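PDB 4L8N: PDZ domain protein from Parabacteroides distasonis, which is of unknown function but carries PDZ domains, which commonly bind peptides, and a DUF4136 domain, and binds magnesium in the crystal. Local coordinates for the interface of chains A and B. Numbering follows the deposited sequence. Chains: chain A/B, PDZ domain protein.

Contact 1: the interface of chains A and B. Residues chain A 266-268, 277, 281; chain B 215, 227-229.
B:Arg215 and A:Glu266 meet tip to tip across the A/B interface in an end-on salt bridge. B:Arg215 NH1 donates to carboxylate oxygen A:Glu266 OE1 at 2.7 Å in an almost straight bond (176° at H), while B:Arg215 NH2 donates to A:Glu266 OE2, also at 2.7 Å, on its syn side but tilted out of the carboxylate plane. The grip is twisted, the two planes lying 48° apart, and NH1 comes to OE1 from above. B:Arg215 NH1 also gives a hydrogen bond to A:His281 NE2 at 2.9 Å, well out of the imidazole plane. Within chain A the phenol OH of A:Tyr277 donates to the same OE1, and A:His281 ND1, which lies over the tyrosine ring, is tied to A:Tyr277 O, fixing the imidazole's rotation. An alanine at B:Arg215 would probably leave the A:Glu266 carboxylate without its charged mate and A:His281 NE2 without this donor.

Apolar packing centres on B:Phe228. A:Glu266 lays its CG over one face of the B:Phe228 ring, 3.7 Å from the centroid, and the bend at chi2 (69°) stacks the carboxylate nearly parallel to the ring, near its CD2 rim. A:Leu268 CD1 lies alongside at CD1 of the ring, and B:Phe228 CZ meets the edge of A:Tyr277 at CD1, 3.7 Å away.

Backbone pairing adds B:Leu229 N to A:Leu267 O at 2.7 Å, and water 1 links A:Glu266 OE2 and A:Leu267 N to B:Leu229 O, the last link being long. Chain A contributes the end of strand 258-268 and helix 274-285; chain B brings strand 211-217 and the segment entering strand 229-230, A:Leu268 and B:Phe228 forming an antiparallel bridge.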
# COMPACT_ATOMS: atom_id res chain seq x y z
N GLU A 266 7.24 -4.58 -0.94
CA GLU A 266 7.71 -4.82 -2.30
C GLU A 266 7.07 -6.06 -2.95
O GLU A 266 6.99 -7.11 -2.32
CB GLU A 266 9.24 -4.99 -2.22
CG GLU A 266 10.00 -4.39 -3.38
CD GLU A 266 10.00 -2.88 -3.47
OE1 GLU A 266 10.70 -2.25 -2.64
OE2 GLU A 266 9.37 -2.34 -4.41
N LEU A 267 6.61 -5.92 -4.21
CA LEU A 267 6.04 -7.05 -4.99
C LEU A 267 7.15 -7.64 -5.86
O LEU A 267 7.64 -6.98 -6.79
CB LEU A 267 4.82 -6.66 -5.85
CG LEU A 267 3.53 -6.30 -5.12
CD1 LEU A 267 2.40 -6.11 -6.11
CD2 LEU A 267 3.12 -7.36 -4.13
N LEU A 268 7.57 -8.86 -5.54
CA LEU A 268 8.71 -9.49 -6.18
C LEU A 268 8.41 -10.54 -7.24
O LEU A 268 7.51 -11.37 -7.11
CB LEU A 268 9.62 -10.10 -5.13
CG LEU A 268 10.77 -9.21 -4.72
CD1 LEU A 268 10.32 -8.11 -3.79
CD2 LEU A 268 11.79 -10.00 -4.03
N TYR A 277 18.46 -6.02 0.50
CA TYR A 277 17.35 -5.08 0.46
C TYR A 277 17.58 -3.94 1.48
O TYR A 277 17.48 -2.77 1.09
CB TYR A 277 15.98 -5.79 0.71
CG TYR A 277 14.83 -4.85 0.46
CD1 TYR A 277 14.31 -4.68 -0.82
CD2 TYR A 277 14.34 -4.02 1.47
CE1 TYR A 277 13.32 -3.74 -1.08
CE2 TYR A 277 13.36 -3.06 1.22
CZ TYR A 277 12.87 -2.91 -0.07
OH TYR A 277 11.94 -1.94 -0.35
N HIS A 281 17.96 0.15 0.81
CA HIS A 281 16.80 0.95 1.21
C HIS A 281 16.87 1.61 2.57
O HIS A 281 16.28 2.69 2.69
CB HIS A 281 15.53 0.13 1.06
CG HIS A 281 15.33 -0.28 -0.36
ND1 HIS A 281 15.89 -1.45 -0.86
CD2 HIS A 281 14.68 0.36 -1.37
CE1 HIS A 281 15.53 -1.51 -2.14
NE2 HIS A 281 14.79 -0.45 -2.49
N ARG B 215 16.36 2.03 -8.95
CA ARG B 215 16.57 2.65 -7.65
C ARG B 215 18.03 3.01 -7.53
O ARG B 215 18.87 2.44 -8.24
CB ARG B 215 16.13 1.74 -6.49
CG ARG B 215 14.72 1.25 -6.63
CD ARG B 215 13.93 1.33 -5.37
NE ARG B 215 12.55 1.01 -5.71
CZ ARG B 215 11.82 0.13 -5.07
NH1 ARG B 215 12.31 -0.50 -4.01
NH2 ARG B 215 10.58 -0.13 -5.46
N PRO B 227 14.64 -6.39 -9.24
CA PRO B 227 13.60 -7.35 -9.67
C PRO B 227 12.25 -7.12 -8.97
O PRO B 227 11.58 -8.08 -8.56
CB PRO B 227 14.22 -8.70 -9.30
CG PRO B 227 15.04 -8.41 -8.10
CD PRO B 227 15.62 -7.04 -8.34
N PHE B 228 11.82 -5.85 -8.85
CA PHE B 228 10.57 -5.54 -8.16
C PHE B 228 9.52 -5.08 -9.16
O PHE B 228 9.87 -4.56 -10.21
CB PHE B 228 10.79 -4.46 -7.06
CG PHE B 228 12.03 -4.59 -6.19
CD1 PHE B 228 12.50 -5.83 -5.78
CD2 PHE B 228 12.66 -3.45 -5.69
CE1 PHE B 228 13.63 -5.95 -4.96
CE2 PHE B 228 13.78 -3.57 -4.84
CZ PHE B 228 14.26 -4.81 -4.49
N LEU B 229 8.25 -5.26 -8.84
CA LEU B 229 7.20 -4.84 -9.76
C LEU B 229 6.93 -3.35 -9.63
O LEU B 229 6.57 -2.87 -8.54
CB LEU B 229 5.90 -5.65 -9.51
CG LEU B 229 5.86 -7.11 -9.98
CD1 LEU B 229 4.59 -7.78 -9.50
CD2 LEU B 229 5.86 -7.20 -11.48
O HOH W 1 7.09 -3.38 -5.41

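Contact 2: the interface of chains A and B. Residues chain A 127, 129, 280, 284, 302, 454; chain B 214-216, 218, 223.
A:Phe127 lays one face of its ring against the backbone of chain B where B:Arg215 runs into B:Tyr216. B:Arg215 CA stands over the ring centre, and the amide N of B:Tyr216 sits nearer the rim, 3.5 Å above the plane. The phenylalanine CG occupies the cramped position between its own backbone N and carbonyl carbon (chi1 61°), which carries the ring over that strand. B:Met223, a selenomethionine folded back at chi2 and chi3, crosses the ring obliquely and sets its methyl CE 3.7 Å from A:Phe127 CD1.

With its CG anti to the backbone N (chi1 -170°), B:Tyr216 lays one face of its phenol ring against two valines of chain A, A:Val302 toward the CD1 side and A:Val454 toward the CD2 side. A:Val302 lies roughly at a right angle to it, A:Val302 CG1 3.6 Å from B:Tyr216 CD1. A:Val454 places CG2 above that face, offset toward the rim. It also meets B:Phe218 tip to tip, A:Val454 CB to B:Phe218 CZ at 3.8 Å, while A:Leu284 CD2 approaches CE2 of that phenylalanine. Inside chain B, CD2 of B:Tyr216 lies over the centre of the B:Phe218 ring, so the two aromatic side chains support each other where chain A packs against them.

This is a largely apolar patch of the dimer interface in the crystal, where strands 123-129, 298-309 and 447-456 and helix 274-285 of chain A receive strand 211-217 of chain B and its neighbours. Further along, A:Cys129 SG rests on the aliphatic part of B:Arg215, 3.8 Å from CD. Polar bridging here runs through water 2, which links A:Val280 O to B:Tyr216 O, 2.7 Å from each oxygen, and is also bonded by B:Phe218 N.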
# COMPACT_ATOMS: atom_id res chain seq x y z
N PHE A 127 12.83 8.23 -9.35
CA PHE A 127 12.27 6.94 -8.96
C PHE A 127 11.37 7.12 -7.72
O PHE A 127 11.51 8.10 -6.98
CB PHE A 127 13.34 5.89 -8.72
CG PHE A 127 14.34 6.18 -7.63
CD1 PHE A 127 15.49 6.92 -7.89
CD2 PHE A 127 14.19 5.60 -6.37
CE1 PHE A 127 16.44 7.14 -6.89
CE2 PHE A 127 15.15 5.82 -5.37
CZ PHE A 127 16.26 6.59 -5.64
N CYS A 129 9.57 5.03 -4.31
CA CYS A 129 9.70 3.86 -3.43
C CYS A 129 8.41 3.56 -2.70
O CYS A 129 7.69 4.48 -2.27
CB CYS A 129 10.85 4.04 -2.45
SG CYS A 129 12.48 4.06 -3.23
N VAL A 280 20.43 -1.36 0.63
CA VAL A 280 20.03 -0.40 -0.40
C VAL A 280 19.01 0.61 0.13
O VAL A 280 19.18 1.80 -0.09
CB VAL A 280 19.49 -1.14 -1.67
CG1 VAL A 280 18.96 -0.18 -2.73
CG2 VAL A 280 20.54 -2.05 -2.27
N LEU A 284 17.67 5.20 1.94
CA LEU A 284 16.56 5.91 1.27
C LEU A 284 15.39 6.15 2.26
O LEU A 284 14.86 7.25 2.32
CB LEU A 284 16.07 5.14 0.03
CG LEU A 284 17.05 4.91 -1.11
CD1 LEU A 284 16.49 3.89 -2.07
CD2 LEU A 284 17.41 6.23 -1.83
N VAL A 302 17.87 11.74 -8.50
CA VAL A 302 19.32 11.55 -8.53
C VAL A 302 19.90 12.39 -9.69
O VAL A 302 19.56 12.16 -10.84
CB VAL A 302 19.79 10.08 -8.65
CG1 VAL A 302 21.29 9.98 -8.43
CG2 VAL A 302 19.06 9.19 -7.66
N VAL A 454 21.22 13.26 -4.18
CA VAL A 454 20.08 12.34 -3.99
C VAL A 454 19.13 13.11 -3.11
O VAL A 454 19.45 13.40 -1.95
CB VAL A 454 20.44 10.94 -3.46
CG1 VAL A 454 19.19 10.05 -3.39
CG2 VAL A 454 21.51 10.29 -4.33
N TYR B 214 13.89 1.04 -11.21
CA TYR B 214 15.22 1.62 -11.05
C TYR B 214 15.29 2.30 -9.70
O TYR B 214 14.33 2.96 -9.29
CB TYR B 214 15.62 2.57 -12.18
CG TYR B 214 15.71 1.90 -13.53
CD1 TYR B 214 16.81 1.13 -13.88
CD2 TYR B 214 14.67 2.01 -14.45
CE1 TYR B 214 16.88 0.48 -15.12
CE2 TYR B 214 14.75 1.40 -15.70
CZ TYR B 214 15.84 0.61 -16.02
OH TYR B 214 15.89 -0.01 -17.25
N ARG B 215 16.36 2.03 -8.95
CA ARG B 215 16.57 2.65 -7.65
C ARG B 215 18.03 3.01 -7.53
O ARG B 215 18.87 2.44 -8.24
CB ARG B 215 16.13 1.74 -6.49
CG ARG B 215 14.72 1.25 -6.63
CD ARG B 215 13.93 1.33 -5.37
NE ARG B 215 12.55 1.01 -5.71
CZ ARG B 215 11.82 0.13 -5.07
NH1 ARG B 215 12.31 -0.50 -4.01
NH2 ARG B 215 10.58 -0.13 -5.46
N TYR B 216 18.35 3.94 -6.62
CA TYR B 216 19.73 4.32 -6.44
C TYR B 216 20.35 3.45 -5.34
O TYR B 216 19.74 3.23 -4.29
CB TYR B 216 19.86 5.81 -6.15
CG TYR B 216 21.30 6.28 -6.20
CD1 TYR B 216 21.92 6.54 -7.41
CD2 TYR B 216 22.03 6.47 -5.03
CE1 TYR B 216 23.24 6.98 -7.46
CE2 TYR B 216 23.36 6.88 -5.07
CZ TYR B 216 23.95 7.16 -6.29
OH TYR B 216 25.25 7.64 -6.36
N PHE B 218 23.45 3.32 -2.96
CA PHE B 218 24.54 4.11 -2.35
C PHE B 218 25.82 3.30 -2.22
O PHE B 218 26.90 3.85 -2.46
CB PHE B 218 24.13 4.70 -0.99
CG PHE B 218 23.28 5.96 -1.03
CD1 PHE B 218 23.87 7.22 -1.20
CD2 PHE B 218 21.90 5.90 -0.86
CE1 PHE B 218 23.08 8.39 -1.20
CE2 PHE B 218 21.11 7.07 -0.86
CZ PHE B 218 21.71 8.31 -1.02
N MSE B 223 22.53 4.10 -10.19
CA MSE B 223 21.15 3.61 -10.39
C MSE B 223 21.24 2.15 -10.82
O MSE B 223 22.18 1.78 -11.53
CB MSE B 223 20.39 4.42 -11.47
CG MSE B 223 20.03 5.84 -11.08
SE MSE B 223 18.63 5.93 -9.82
CE MSE B 223 17.19 5.52 -10.81
O HOH W 2 20.92 3.03 -1.83

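Contact 1 and contact 2 are neighbouring patches of one two-fold interface, the centres of their C-alpha atoms about 11 Å apart. B:Arg215 belongs to both: its backbone and aliphatic chain serve contact 2, its guanidinium contact 1. Strand 211-217 of chain B and helix 274-285 of chain A also run through both, joining a charged, strand-paired patch to a greasy one. Symmetry supplies a twin of each with the chains exchanged. Such a continuous mix of polar and apolar contacts would suit a stable dimer, although the crystal structure alone does not show that the protein pairs this way in the cell.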